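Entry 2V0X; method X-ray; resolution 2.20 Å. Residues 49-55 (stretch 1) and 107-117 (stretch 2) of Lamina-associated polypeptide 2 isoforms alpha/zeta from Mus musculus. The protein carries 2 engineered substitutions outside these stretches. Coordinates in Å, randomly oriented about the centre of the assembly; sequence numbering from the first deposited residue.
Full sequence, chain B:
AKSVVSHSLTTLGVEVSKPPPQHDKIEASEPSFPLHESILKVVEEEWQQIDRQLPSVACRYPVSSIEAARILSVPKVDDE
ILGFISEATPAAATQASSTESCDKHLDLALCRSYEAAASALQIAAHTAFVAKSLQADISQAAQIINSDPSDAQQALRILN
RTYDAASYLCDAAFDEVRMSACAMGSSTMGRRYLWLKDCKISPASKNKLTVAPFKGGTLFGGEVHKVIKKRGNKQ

Stretch 1 (49-55) QIDRQLP
Stretch 2 (107-117) DLALCRSYEAA

An irregular, extended segment lies along one side of a helix and is held there by a small mixed contact: a salt bridge at one end, a leucine packed on the helix at the other, and two bridging waters, with 305 Å² buried in all, both sides summed.

Residues 107-117 are helical throughout, with phi/psi near -65/-42 and regular i to i+4 bonds such as Ala116 N to Arg112 O (2.8 Å); the helix continues beyond both ends. Residues 49-55 form no regular helix or strand. After Ile50 (-74/-22) and Asp51 (-96/86), the chain straightens through Arg52 (-157/151), Gln53 (-64/145), Leu54 (-80/138) and Pro55 (-66/148). Both stretches run in the same general direction: the CA of Asp51 lies 8.5 Å from that of Ala109, and the CA of Leu54 lies 6.8 Å from that of Ala116.

Arg112 dominates the polar end. Its CA-to-CB bond points toward the loop, and its long side chain (chi1 -61°, chi2 -130°, chi3 -86°, chi4 -122°) reaches across to the loop. Asp51 starts sideways, but its t rotamer (chi1 -171°) brings the carboxylate nearer, so that Arg112 NH2 donates to Asp51 OD2 at 2.6 Å, with an N-H...O angle of 133°. The carboxylate oxygen lies at the guanidinium edge, where the N-H groups point, and opposite charges make this hydrogen bond a salt bridge. Over one face of the guanidinium lie Arg52 O and Gln53 N. Water 1 extends the network, donating to Ile50 O (2.7 Å) and accepting from Arg112 NH2 (2.9 Å).

Leu54 supplies the apolar end and, with 101 Å² covered, the largest share of the buried surface; Arg112 follows with 90 Å². The CA-to-CB bond of Leu54 points toward the helix, and the m,t rotamer (-61°, 173°) lays CD1 against the backbone, 3.3 Å from Arg112 O and 3.4 Å from Ala116 N. CD1 also meets Ala116 CB at 3.8 Å and Glu115 CB at 3.7 Å. The small methyl of Ala116 suits this place, since it lets leucine approach the helix backbone closely while still offering an apolar surface.

Glu115, extended (chi1 -169°, chi2 -170°), contributes its aliphatic base to that packing while its carboxylate reaches water 2. This water donates to Glu115 OE1 (2.8 Å) and accepts from Leu54 N (3.3 Å), linking the loop backbone to the helix. Arg52 and Gln53, by contrast, direct their CA-to-CB bonds away from the helix, as suits polar side chains flanking the contact.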

# COMPACT_ATOMS: atom_id res chain seq x y z
N GLN B 49 4.98 4.71 -16.75
CA GLN B 49 4.14 3.77 -17.47
C GLN B 49 3.15 3.24 -16.43
O GLN B 49 3.42 2.24 -15.79
CB GLN B 49 5.02 2.64 -18.02
CG GLN B 49 4.68 2.16 -19.42
CD GLN B 49 3.51 1.21 -19.44
OE1 GLN B 49 3.68 -0.00 -19.34
NE2 GLN B 49 2.31 1.76 -19.59
N ILE B 50 2.02 3.93 -16.23
CA ILE B 50 1.06 3.51 -15.21
C ILE B 50 0.25 2.27 -15.58
O ILE B 50 -0.29 1.61 -14.69
CB ILE B 50 0.09 4.64 -14.77
CG1 ILE B 50 -0.78 5.11 -15.94
CG2 ILE B 50 0.89 5.79 -14.17
CD1 ILE B 50 -1.80 6.19 -15.55
N ASP B 51 0.15 1.97 -16.87
CA ASP B 51 -0.58 0.80 -17.36
C ASP B 51 0.45 -0.31 -17.55
O ASP B 51 0.99 -0.48 -18.64
CB ASP B 51 -1.27 1.13 -18.70
CG ASP B 51 -2.24 0.04 -19.16
OD1 ASP B 51 -2.82 0.20 -20.25
OD2 ASP B 51 -2.43 -0.97 -18.45
N ARG B 52 0.72 -1.04 -16.47
CA ARG B 52 1.70 -2.12 -16.51
C ARG B 52 1.46 -3.15 -15.40
O ARG B 52 0.90 -2.85 -14.36
CB ARG B 52 3.13 -1.54 -16.41
CG ARG B 52 4.20 -2.50 -15.87
CD ARG B 52 5.62 -2.06 -16.22
NE ARG B 52 5.83 -0.61 -16.14
CZ ARG B 52 5.86 0.09 -15.01
NH1 ARG B 52 5.69 -0.50 -13.83
NH2 ARG B 52 6.07 1.41 -15.06
N GLN B 53 1.85 -4.38 -15.69
CA GLN B 53 1.70 -5.49 -14.76
C GLN B 53 2.55 -5.26 -13.51
O GLN B 53 3.65 -4.72 -13.60
CB GLN B 53 2.14 -6.78 -15.46
CG GLN B 53 1.75 -8.05 -14.76
CD GLN B 53 1.83 -9.24 -15.70
OE1 GLN B 53 0.82 -9.89 -15.97
NE2 GLN B 53 3.01 -9.50 -16.23
N LEU B 54 2.04 -5.69 -12.37
CA LEU B 54 2.73 -5.52 -11.10
C LEU B 54 3.84 -6.54 -10.83
O LEU B 54 3.69 -7.72 -11.12
CB LEU B 54 1.72 -5.60 -9.97
CG LEU B 54 0.63 -4.53 -10.01
CD1 LEU B 54 -0.42 -4.80 -8.96
CD2 LEU B 54 1.26 -3.18 -9.80
N PRO B 55 4.99 -6.08 -10.28
CA PRO B 55 6.08 -7.02 -9.98
C PRO B 55 5.65 -7.98 -8.87
O PRO B 55 4.83 -7.62 -8.01
CB PRO B 55 7.21 -6.10 -9.50
CG PRO B 55 6.49 -4.91 -8.99
CD PRO B 55 5.41 -4.70 -10.02
N ASP B 107 -12.26 -2.00 -14.09
CA ASP B 107 -12.11 -3.23 -13.32
C ASP B 107 -10.64 -3.63 -13.20
O ASP B 107 -10.20 -4.09 -12.15
CB ASP B 107 -12.93 -4.37 -13.93
CG ASP B 107 -13.00 -5.57 -13.02
OD1 ASP B 107 -13.34 -5.39 -11.84
OD2 ASP B 107 -12.65 -6.68 -13.47
N LEU B 108 -9.88 -3.43 -14.28
CA LEU B 108 -8.46 -3.76 -14.25
C LEU B 108 -7.74 -2.83 -13.27
O LEU B 108 -6.92 -3.27 -12.45
CB LEU B 108 -7.86 -3.57 -15.64
CG LEU B 108 -6.34 -3.80 -15.71
CD1 LEU B 108 -6.00 -5.24 -15.29
CD2 LEU B 108 -5.85 -3.53 -17.13
N ALA B 109 -8.06 -1.55 -13.33
CA ALA B 109 -7.42 -0.59 -12.43
C ALA B 109 -7.70 -0.93 -10.97
O ALA B 109 -6.79 -0.87 -10.14
CB ALA B 109 -7.87 0.81 -12.73
N LEU B 110 -8.94 -1.29 -10.64
CA LEU B 110 -9.30 -1.62 -9.26
C LEU B 110 -8.65 -2.94 -8.82
O LEU B 110 -8.29 -3.11 -7.65
CB LEU B 110 -10.83 -1.68 -9.08
CG LEU B 110 -11.63 -0.38 -9.28
CD1 LEU B 110 -13.08 -0.66 -9.66
CD2 LEU B 110 -11.55 0.50 -8.05
N CYS B 111 -8.51 -3.88 -9.75
CA CYS B 111 -7.89 -5.18 -9.46
C CYS B 111 -6.40 -4.98 -9.17
O CYS B 111 -5.86 -5.57 -8.24
CB CYS B 111 -8.08 -6.16 -10.64
SG CYS B 111 -9.76 -6.88 -10.76
N ARG B 112 -5.76 -4.18 -10.00
CA ARG B 112 -4.35 -3.89 -9.84
C ARG B 112 -4.15 -3.12 -8.54
O ARG B 112 -3.20 -3.39 -7.83
CB ARG B 112 -3.82 -3.13 -11.05
CG ARG B 112 -3.97 -3.98 -12.30
CD ARG B 112 -2.72 -4.08 -13.10
NE ARG B 112 -2.59 -2.97 -14.03
CZ ARG B 112 -2.47 -3.11 -15.34
NH1 ARG B 112 -2.45 -4.31 -15.91
NH2 ARG B 112 -2.35 -2.03 -16.10
N SER B 113 -5.09 -2.23 -8.19
CA SER B 113 -4.98 -1.50 -6.94
C SER B 113 -4.99 -2.50 -5.78
O SER B 113 -4.19 -2.42 -4.86
CB SER B 113 -6.15 -0.52 -6.76
OG SER B 113 -6.07 0.54 -7.70
N TYR B 114 -5.89 -3.47 -5.86
CA TYR B 114 -6.01 -4.47 -4.81
C TYR B 114 -4.73 -5.28 -4.70
O TYR B 114 -4.19 -5.49 -3.61
CB TYR B 114 -7.19 -5.41 -5.08
CG TYR B 114 -7.50 -6.37 -3.95
CD1 TYR B 114 -8.60 -6.17 -3.13
CD2 TYR B 114 -6.70 -7.49 -3.71
CE1 TYR B 114 -8.90 -7.05 -2.10
CE2 TYR B 114 -6.99 -8.39 -2.66
CZ TYR B 114 -8.10 -8.15 -1.86
OH TYR B 114 -8.43 -9.00 -0.83
N GLU B 115 -4.24 -5.72 -5.85
CA GLU B 115 -3.05 -6.55 -5.91
C GLU B 115 -1.81 -5.83 -5.40
O GLU B 115 -1.02 -6.40 -4.68
CB GLU B 115 -2.83 -7.07 -7.34
CG GLU B 115 -1.77 -8.15 -7.40
CD GLU B 115 -1.36 -8.53 -8.80
OE1 GLU B 115 -2.17 -8.34 -9.73
OE2 GLU B 115 -0.21 -9.01 -8.97
N ALA B 116 -1.63 -4.57 -5.80
CA ALA B 116 -0.48 -3.78 -5.35
C ALA B 116 -0.52 -3.64 -3.82
O ALA B 116 0.51 -3.79 -3.15
CB ALA B 116 -0.48 -2.39 -6.02
N ALA B 117 -1.72 -3.40 -3.28
CA ALA B 117 -1.92 -3.26 -1.83
C ALA B 117 -1.65 -4.57 -1.08
O ALA B 117 -1.05 -4.57 0.01
CB ALA B 117 -3.35 -2.81 -1.55
O HOH W 1 -2.30 -0.03 -14.03
O HOH W 2 -0.75 -7.35 -11.95